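Glycosyltransferase Gtf1 (Streptococcus pneumoniae, PDB 4PQG) belongs to the GT-B glycosyltransferases, with two Rossmann-like domains and an extended antiparallel beta-sheet domain added to the first, and holds uridine-5'-diphosphate in this structure. Local coordinates at residues N55-D67 with T78-D90. Residues are numbered along the deposited sequence; the frame is centred on the assembly and turned at random.
Sequences NIQHLTANIGFDD and TDIKIAPTSVTVD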
ATOM      1  N   ASN A  55       6.851  -7.577 -12.190  1.00 19.42           N
ATOM      2  CA  ASN A  55       5.577  -7.896 -12.817  1.00 19.47           C
ATOM      3  C   ASN A  55       4.459  -7.492 -11.840  1.00 19.74           C
ATOM      4  O   ASN A  55       4.411  -7.996 -10.728  1.00 18.22           O
ATOM      5  CB  ASN A  55       5.507  -9.403 -13.120  1.00 20.21           C
ATOM      6  CG  ASN A  55       4.208  -9.816 -13.800  1.00 20.68           C
ATOM      7  OD1 ASN A  55       3.215  -9.081 -13.788  1.00 19.34           O
ATOM      8  ND2 ASN A  55       4.216 -11.008 -14.410  1.00 20.89           N
ATOM      9  N   ILE A  56       3.560  -6.590 -12.247  1.00 19.40           N
ATOM     10  CA  ILE A  56       2.529  -6.109 -11.330  1.00 19.43           C
ATOM     11  C   ILE A  56       1.680  -7.249 -10.729  1.00 20.37           C
ATOM     12  O   ILE A  56       1.224  -7.158  -9.587  1.00 19.05           O
ATOM     13  CB  ILE A  56       1.653  -4.966 -11.951  1.00 20.18           C
ATOM     14  CG1 ILE A  56       0.911  -4.195 -10.836  1.00 19.93           C
ATOM     15  CG2 ILE A  56       0.709  -5.504 -13.035  1.00 19.44           C
ATOM     16  CD1 ILE A  56       0.070  -3.019 -11.306  1.00 20.40           C
ATOM     17  N   GLN A  57       1.498  -8.332 -11.488  1.00 20.34           N
ATOM     18  CA  GLN A  57       0.728  -9.469 -11.017  1.00 20.77           C
ATOM     19  C   GLN A  57       1.383 -10.091  -9.773  1.00 20.42           C
ATOM     20  O   GLN A  57       0.698 -10.554  -8.860  1.00 21.31           O
ATOM     21  CB  GLN A  57       0.577 -10.520 -12.124  1.00 20.40           C
ATOM     22  CG  GLN A  57      -0.389 -11.651 -11.764  1.00 19.58           C
ATOM     23  CD  GLN A  57       0.242 -12.703 -10.875  1.00 19.70           C
ATOM     24  OE1 GLN A  57       1.460 -12.805 -10.801  1.00 20.48           O
ATOM     25  NE2 GLN A  57      -0.587 -13.494 -10.191  1.00 19.53           N
ATOM     26  N   HIS A  58       2.704 -10.120  -9.743  1.00 20.67           N
ATOM     27  CA  HIS A  58       3.397 -10.668  -8.572  1.00 20.92           C
ATOM     28  C   HIS A  58       3.050  -9.884  -7.335  1.00 21.00           C
ATOM     29  O   HIS A  58       2.859 -10.452  -6.262  1.00 21.27           O
ATOM     30  CB  HIS A  58       4.896 -10.687  -8.791  1.00 20.24           C
ATOM     31  CG  HIS A  58       5.329 -11.524  -9.958  1.00 20.55           C
ATOM     32  ND1 HIS A  58       6.564 -11.457 -10.468  1.00 20.38           N
ATOM     33  CD2 HIS A  58       4.634 -12.460 -10.728  1.00 21.68           C
ATOM     34  CE1 HIS A  58       6.666 -12.323 -11.499  1.00 20.93           C
ATOM     35  NE2 HIS A  58       5.487 -12.927 -11.658  1.00 20.38           N
ATOM     36  N   LEU A  59       2.941  -8.568  -7.489  1.00 21.02           N
ATOM     37  CA  LEU A  59       2.648  -7.671  -6.370  1.00 20.25           C
ATOM     38  C   LEU A  59       1.194  -7.783  -5.893  1.00 21.45           C
ATOM     39  O   LEU A  59       0.921  -7.816  -4.667  1.00 20.61           O
ATOM     40  CB  LEU A  59       2.988  -6.222  -6.750  1.00 19.42           C
ATOM     41  CG  LEU A  59       4.456  -5.961  -7.143  1.00 19.57           C
ATOM     42  CD1 LEU A  59       4.684  -4.566  -7.712  1.00 18.73           C
ATOM     43  CD2 LEU A  59       5.417  -6.222  -5.987  1.00 19.73           C
ATOM     44  N   THR A  60       0.265  -7.824  -6.843  1.00 19.64           N
ATOM     45  CA  THR A  60      -1.151  -7.880  -6.510  1.00 19.51           C
ATOM     46  C   THR A  60      -1.508  -9.239  -5.898  1.00 21.08           C
ATOM     47  O   THR A  60      -2.265  -9.296  -4.920  1.00 22.94           O
ATOM     48  CB  THR A  60      -2.042  -7.573  -7.742  1.00 19.18           C
ATOM     49  OG1 THR A  60      -1.732  -8.477  -8.810  1.00 17.31           O
ATOM     50  CG2 THR A  60      -1.808  -6.150  -8.211  1.00 17.98           C
ATOM     51  N   ALA A  61      -0.949 -10.323  -6.444  1.00 20.76           N
ATOM     52  CA  ALA A  61      -1.215 -11.666  -5.912  1.00 21.26           C
ATOM     53  C   ALA A  61      -0.681 -11.743  -4.480  1.00 22.77           C
ATOM     54  O   ALA A  61      -1.337 -12.292  -3.590  1.00 22.02           O
ATOM     55  CB  ALA A  61      -0.569 -12.746  -6.773  1.00 19.82           C
ATOM     56  N   ASN A  62       0.494 -11.151  -4.269  1.00 21.77           N
ATOM     57  CA  ASN A  62       1.128 -11.110  -2.956  1.00 22.74           C
ATOM     58  C   ASN A  62       0.213 -10.553  -1.860  1.00 23.46           C
ATOM     59  O   ASN A  62       0.188 -11.069  -0.748  1.00 24.55           O
ATOM     60  CB  ASN A  62       2.436 -10.305  -3.011  1.00 22.03           C
ATOM     61  CG  ASN A  62       3.176 -10.294  -1.678  1.00 23.56           C
ATOM     62  OD1 ASN A  62       3.546 -11.352  -1.146  1.00 24.09           O
ATOM     63  ND2 ASN A  62       3.425  -9.105  -1.148  1.00 21.52           N
ATOM     64  N   ILE A  63      -0.539  -9.510  -2.191  1.00 23.37           N
ATOM     65  CA  ILE A  63      -1.378  -8.800  -1.240  1.00 24.40           C
ATOM     66  C   ILE A  63      -2.784  -9.419  -1.217  1.00 24.82           C
ATOM     67  O   ILE A  63      -3.622  -9.084  -0.379  1.00 24.73           O
ATOM     68  CB  ILE A  63      -1.385  -7.283  -1.587  1.00 25.07           C
ATOM     69  CG1 ILE A  63      -1.621  -6.415  -0.364  1.00 24.92           C
ATOM     70  CG2 ILE A  63      -2.380  -6.947  -2.678  1.00 25.32           C
ATOM     71  CD1 ILE A  63      -1.513  -4.941  -0.709  1.00 24.38           C
ATOM     72  N   GLY A  64      -3.024 -10.338  -2.149  1.00 25.58           N
ATOM     73  CA  GLY A  64      -4.229 -11.121  -2.143  1.00 25.40           C
ATOM     74  C   GLY A  64      -5.320 -10.752  -3.131  1.00 25.70           C
ATOM     75  O   GLY A  64      -6.406 -11.321  -3.046  1.00 26.54           O
ATOM     76  N   PHE A  65      -5.071  -9.829  -4.065  1.00 24.33           N
ATOM     77  CA  PHE A  65      -6.058  -9.579  -5.138  1.00 23.12           C
ATOM     78  C   PHE A  65      -6.110 -10.810  -6.065  1.00 23.49           C
ATOM     79  O   PHE A  65      -5.087 -11.452  -6.299  1.00 23.53           O
ATOM     80  CB  PHE A  65      -5.675  -8.364  -5.996  1.00 22.22           C
ATOM     81  CG  PHE A  65      -5.777  -7.044  -5.300  1.00 21.77           C
ATOM     82  CD1 PHE A  65      -7.018  -6.491  -4.961  1.00 21.03           C
ATOM     83  CD2 PHE A  65      -4.633  -6.317  -5.026  1.00 21.64           C
ATOM     84  CE1 PHE A  65      -7.097  -5.255  -4.335  1.00 21.33           C
ATOM     85  CE2 PHE A  65      -4.706  -5.079  -4.394  1.00 21.96           C
ATOM     86  CZ  PHE A  65      -5.934  -4.544  -4.055  1.00 21.73           C
ATOM     87  N   ASP A  66      -7.296 -11.151  -6.577  1.00 24.84           N
ATOM     88  CA  ASP A  66      -7.396 -12.125  -7.674  1.00 25.65           C
ATOM     89  C   ASP A  66      -6.979 -11.422  -8.951  1.00 24.45           C
ATOM     90  O   ASP A  66      -7.280 -10.240  -9.110  1.00 24.62           O
ATOM     91  CB  ASP A  66      -8.836 -12.594  -7.869  1.00 27.51           C
ATOM     92  CG  ASP A  66      -9.371 -13.360  -6.687  1.00 29.66           C
ATOM     93  OD1 ASP A  66      -8.643 -14.175  -6.092  1.00 29.90           O
ATOM     94  OD2 ASP A  66     -10.550 -13.156  -6.376  1.00 31.89           O
ATOM     95  N   ASP A  67      -6.318 -12.148  -9.859  1.00 25.03           N
ATOM     96  CA  ASP A  67      -5.878 -11.586 -11.143  1.00 25.68           C
ATOM     97  C   ASP A  67      -7.009 -10.876 -11.891  1.00 25.61           C
ATOM     98  O   ASP A  67      -6.798  -9.825 -12.487  1.00 25.00           O
ATOM     99  CB  ASP A  67      -5.268 -12.665 -12.048  1.00 25.89           C
ATOM    100  CG  ASP A  67      -3.963 -13.222 -11.510  1.00 27.01           C
ATOM    101  OD1 ASP A  67      -3.461 -12.758 -10.448  1.00 25.86           O
ATOM    102  OD2 ASP A  67      -3.432 -14.137 -12.168  1.00 27.90           O
ATOM    103  N   THR A  78      -4.012  -3.166 -24.157  1.00 18.68           N
ATOM    104  CA  THR A  78      -3.536  -4.297 -24.920  1.00 18.24           C
ATOM    105  C   THR A  78      -4.404  -5.516 -24.610  1.00 19.16           C
ATOM    106  O   THR A  78      -5.281  -5.471 -23.738  1.00 18.70           O
ATOM    107  CB  THR A  78      -2.048  -4.646 -24.620  1.00 17.99           C
ATOM    108  OG1 THR A  78      -1.958  -5.421 -23.416  1.00 17.38           O
ATOM    109  CG2 THR A  78      -1.167  -3.367 -24.514  1.00 18.01           C
ATOM    110  N   ASP A  79      -4.134  -6.620 -25.291  1.00 20.11           N
ATOM    111  CA  ASP A  79      -4.873  -7.849 -25.022  1.00 20.85           C
ATOM    112  C   ASP A  79      -4.072  -8.847 -24.183  1.00 21.30           C
ATOM    113  O   ASP A  79      -4.487  -9.995 -24.033  1.00 20.63           O
ATOM    114  CB  ASP A  79      -5.349  -8.481 -26.336  1.00 22.36           C
ATOM    115  CG  ASP A  79      -4.215  -9.076 -27.160  1.00 23.06           C
ATOM    116  OD1 ASP A  79      -3.029  -9.092 -26.744  1.00 23.29           O
ATOM    117  OD2 ASP A  79      -4.513  -9.545 -28.268  1.00 24.79           O
ATOM    118  N   ILE A  80      -2.930  -8.418 -23.635  1.00 20.95           N
ATOM    119  CA  ILE A  80      -2.161  -9.273 -22.710  1.00 20.71           C
ATOM    120  C   ILE A  80      -2.799  -9.210 -21.323  1.00 22.33           C
ATOM    121  O   ILE A  80      -3.006  -8.113 -20.768  1.00 22.15           O
ATOM    122  CB  ILE A  80      -0.664  -8.897 -22.655  1.00 20.37           C
ATOM    123  CG1 ILE A  80      -0.021  -9.161 -24.026  1.00 18.99           C
ATOM    124  CG2 ILE A  80       0.043  -9.626 -21.496  1.00 19.04           C
ATOM    125  CD1 ILE A  80       1.459  -8.842 -24.126  1.00 18.98           C
ATOM    126  N   LYS A  81      -3.151 -10.379 -20.788  1.00 22.55           N
ATOM    127  CA  LYS A  81      -3.839 -10.454 -19.502  1.00 23.42           C
ATOM    128  C   LYS A  81      -2.851 -10.316 -18.342  1.00 22.78           C
ATOM    129  O   LYS A  81      -1.699 -10.745 -18.448  1.00 20.45           O
ATOM    130  CB  LYS A  81      -4.603 -11.781 -19.361  1.00 25.97           C
ATOM    131  CG  LYS A  81      -5.633 -12.062 -20.449  1.00 29.04           C
ATOM    132  CD  LYS A  81      -6.638 -10.929 -20.613  1.00 32.04           C
ATOM    133  CE  LYS A  81      -7.535 -11.188 -21.816  1.00 34.58           C
ATOM    134  NZ  LYS A  81      -8.212  -9.942 -22.276  1.00 38.23           N
ATOM    135  N   ILE A  82      -3.318  -9.728 -17.241  1.00 22.28           N
ATOM    136  CA  ILE A  82      -2.585  -9.734 -15.979  1.00 22.64           C
ATOM    137  C   ILE A  82      -2.287 -11.187 -15.621  1.00 22.77           C
ATOM    138  O   ILE A  82      -3.212 -11.983 -15.466  1.00 24.68           O
ATOM    139  CB  ILE A  82      -3.406  -9.065 -14.847  1.00 22.87           C
ATOM    140  CG1 ILE A  82      -3.684  -7.584 -15.167  1.00 23.72           C
ATOM    141  CG2 ILE A  82      -2.704  -9.202 -13.497  1.00 22.89           C
ATOM    142  CD1 ILE A  82      -2.433  -6.719 -15.251  1.00 22.69           C
ATOM    143  N   ALA A  83      -1.004 -11.523 -15.492  1.00 21.76           N
ATOM    144  CA  ALA A  83      -0.565 -12.915 -15.305  1.00 21.36           C
ATOM    145  C   ALA A  83       0.826 -12.997 -14.672  1.00 20.62           C
ATOM    146  O   ALA A  83       1.604 -12.074 -14.793  1.00 20.82           O
ATOM    147  CB  ALA A  83      -0.568 -13.641 -16.648  1.00 21.36           C
ATOM    148  N   PRO A  84       1.146 -14.116 -14.002  1.00 22.49           N
ATOM    149  CA  PRO A  84       2.503 -14.336 -13.498  1.00 22.04           C
ATOM    150  C   PRO A  84       3.527 -14.456 -14.626  1.00 22.47           C
ATOM    151  O   PRO A  84       3.153 -14.800 -15.754  1.00 24.64           O
ATOM    152  CB  PRO A  84       2.401 -15.683 -12.771  1.00 22.60           C
ATOM    153  CG  PRO A  84       0.946 -15.893 -12.496  1.00 22.80           C
ATOM    154  CD  PRO A  84       0.210 -15.183 -13.585  1.00 22.52           C
ATOM    155  N   THR A  85       4.793 -14.173 -14.325  1.00 21.77           N
ATOM    156  CA  THR A  85       5.886 -14.395 -15.266  1.00 22.44           C
ATOM    157  C   THR A  85       6.095 -15.895 -15.438  1.00 24.10           C
ATOM    158  O   THR A  85       6.253 -16.617 -14.454  1.00 22.58           O
ATOM    159  CB  THR A  85       7.209 -13.724 -14.823  1.00 22.60           C
ATOM    160  OG1 THR A  85       7.052 -12.294 -14.811  1.00 22.20           O
ATOM    161  CG2 THR A  85       8.356 -14.086 -15.773  1.00 20.81           C
ATOM    162  N   SER A  86       6.062 -16.360 -16.686  1.00 24.69           N
ATOM    163  CA  SER A  86       6.333 -17.771 -16.986  1.00 26.19           C
ATOM    164  C   SER A  86       7.327 -17.940 -18.130  1.00 27.74           C
ATOM    165  O   SER A  86       7.700 -19.058 -18.473  1.00 28.83           O
ATOM    166  CB  SER A  86       5.040 -18.524 -17.273  1.00 26.32           C
ATOM    167  OG  SER A  86       4.310 -17.897 -18.305  1.00 27.73           O
ATOM    168  N   VAL A  87       7.781 -16.820 -18.696  1.00 27.91           N
ATOM    169  CA  VAL A  87       8.823 -16.825 -19.716  1.00 27.94           C
ATOM    170  C   VAL A  87      10.169 -17.306 -19.139  1.00 27.85           C
ATOM    171  O   VAL A  87      10.583 -16.865 -18.068  1.00 25.40           O
ATOM    172  CB  VAL A  87       8.954 -15.420 -20.337  1.00 27.66           C
ATOM    173  CG1 VAL A  87      10.187 -15.310 -21.205  1.00 30.14           C
ATOM    174  CG2 VAL A  87       7.701 -15.088 -21.144  1.00 27.48           C
ATOM    175  N   THR A  88      10.849 -18.196 -19.867  1.00 28.48           N
ATOM    176  CA  THR A  88      12.142 -18.755 -19.436  1.00 28.64           C
ATOM    177  C   THR A  88      13.326 -18.042 -20.078  1.00 28.25           C
ATOM    178  O   THR A  88      13.147 -17.265 -21.008  1.00 27.21           O
ATOM    179  CB  THR A  88      12.271 -20.241 -19.804  1.00 28.76           C
ATOM    180  OG1 THR A  88      12.192 -20.385 -21.227  1.00 28.92           O
ATOM    181  CG2 THR A  88      11.184 -21.071 -19.147  1.00 28.10           C
ATOM    182  N   VAL A  89      14.536 -18.331 -19.594  1.00 27.28           N
ATOM    183  CA  VAL A  89      15.763 -17.828 -20.213  1.00 28.32           C
ATOM    184  C   VAL A  89      15.829 -18.132 -21.715  1.00 30.20           C
ATOM    185  O   VAL A  89      16.239 -17.280 -22.516  1.00 31.13           O
ATOM    186  CB  VAL A  89      17.026 -18.383 -19.522  1.00 28.51           C
ATOM    187  CG1 VAL A  89      18.288 -17.892 -20.211  1.00 26.82           C
ATOM    188  CG2 VAL A  89      17.055 -17.951 -18.063  1.00 29.40           C
ATOM    189  N   ASP A  90      15.438 -19.340 -22.091  1.00 29.85           N
ATOM    190  CA  ASP A  90      15.488 -19.759 -23.491  1.00 32.24           C
ATOM    191  C   ASP A  90      14.501 -18.976 -24.322  1.00 29.56           C
ATOM    192  O   ASP A  90      14.821 -18.555 -25.439  1.00 29.31           O
ATOM    193  CB  ASP A  90      15.191 -21.258 -23.620  1.00 35.36           C
ATOM    194  CG  ASP A  90      16.309 -22.113 -23.079  1.00 38.79           C
ATOM    195  OD1 ASP A  90      17.490 -21.786 -23.338  1.00 39.50           O
ATOM    196  OD2 ASP A  90      16.009 -23.100 -22.378  1.00 43.49           O
TER
HETATM  197  O   HOH W   1       1.076  -8.827 -15.585  1.00 20.29           O
HETATM  198  O   HOH W   2      -3.824 -14.749 -15.101  1.00 48.93           O
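N55 and T85 meet where the N-terminal end of helix 56-63, in the first Rossmann-like domain of this GT-B fold, faces loop 78-88, which runs on toward the extended antiparallel sheet. N55 is the N-cap of that helix, and its amide works in two directions. OD1 accepts the backbone N of Q57 and also a water, while ND2 points across the contact. N55 ND2 donates to the backbone O of A83 at 2.8 Å, in that carbonyl's plane, and to T85 OG1 at 3.1 Å with an N-H...O angle of 161°. Two bonds on one nitrogen fix the rotation of the amide, and T85 OG1 is also bonded to the backbone O of F150, which ties the cap to the sheet domain. H58 adds a nearly straight bond: the backbone N of T85 donates to H58 NE2 at 3.0 Å and 176°, so in this bond NE2 acts as acceptor. CB of N55 lies 3.5 Å above the centre of the H58 ring.

Q57 can be followed outward atom by atom. Q57 CB rests 3.3 Å from the backbone O of A83, and CG packs against the A83 carbonyl carbon and I82 CG2. The chain then bends (chi2 -80°), which lays the amide carbon CD and OE1 beside the P84 ring. NE2, still beside the P84 ring, donates to D67 OD1 on the syn side, almost in the Q57 amide plane, linking the helix start to the segment's far end. I82 CD1 meets I56 CG2, and both residues also touch strand 70-72. A water closes the D67 side by donating to D67 OD2 at 3.0 Å and to the backbone O of I82 at 2.9 Å.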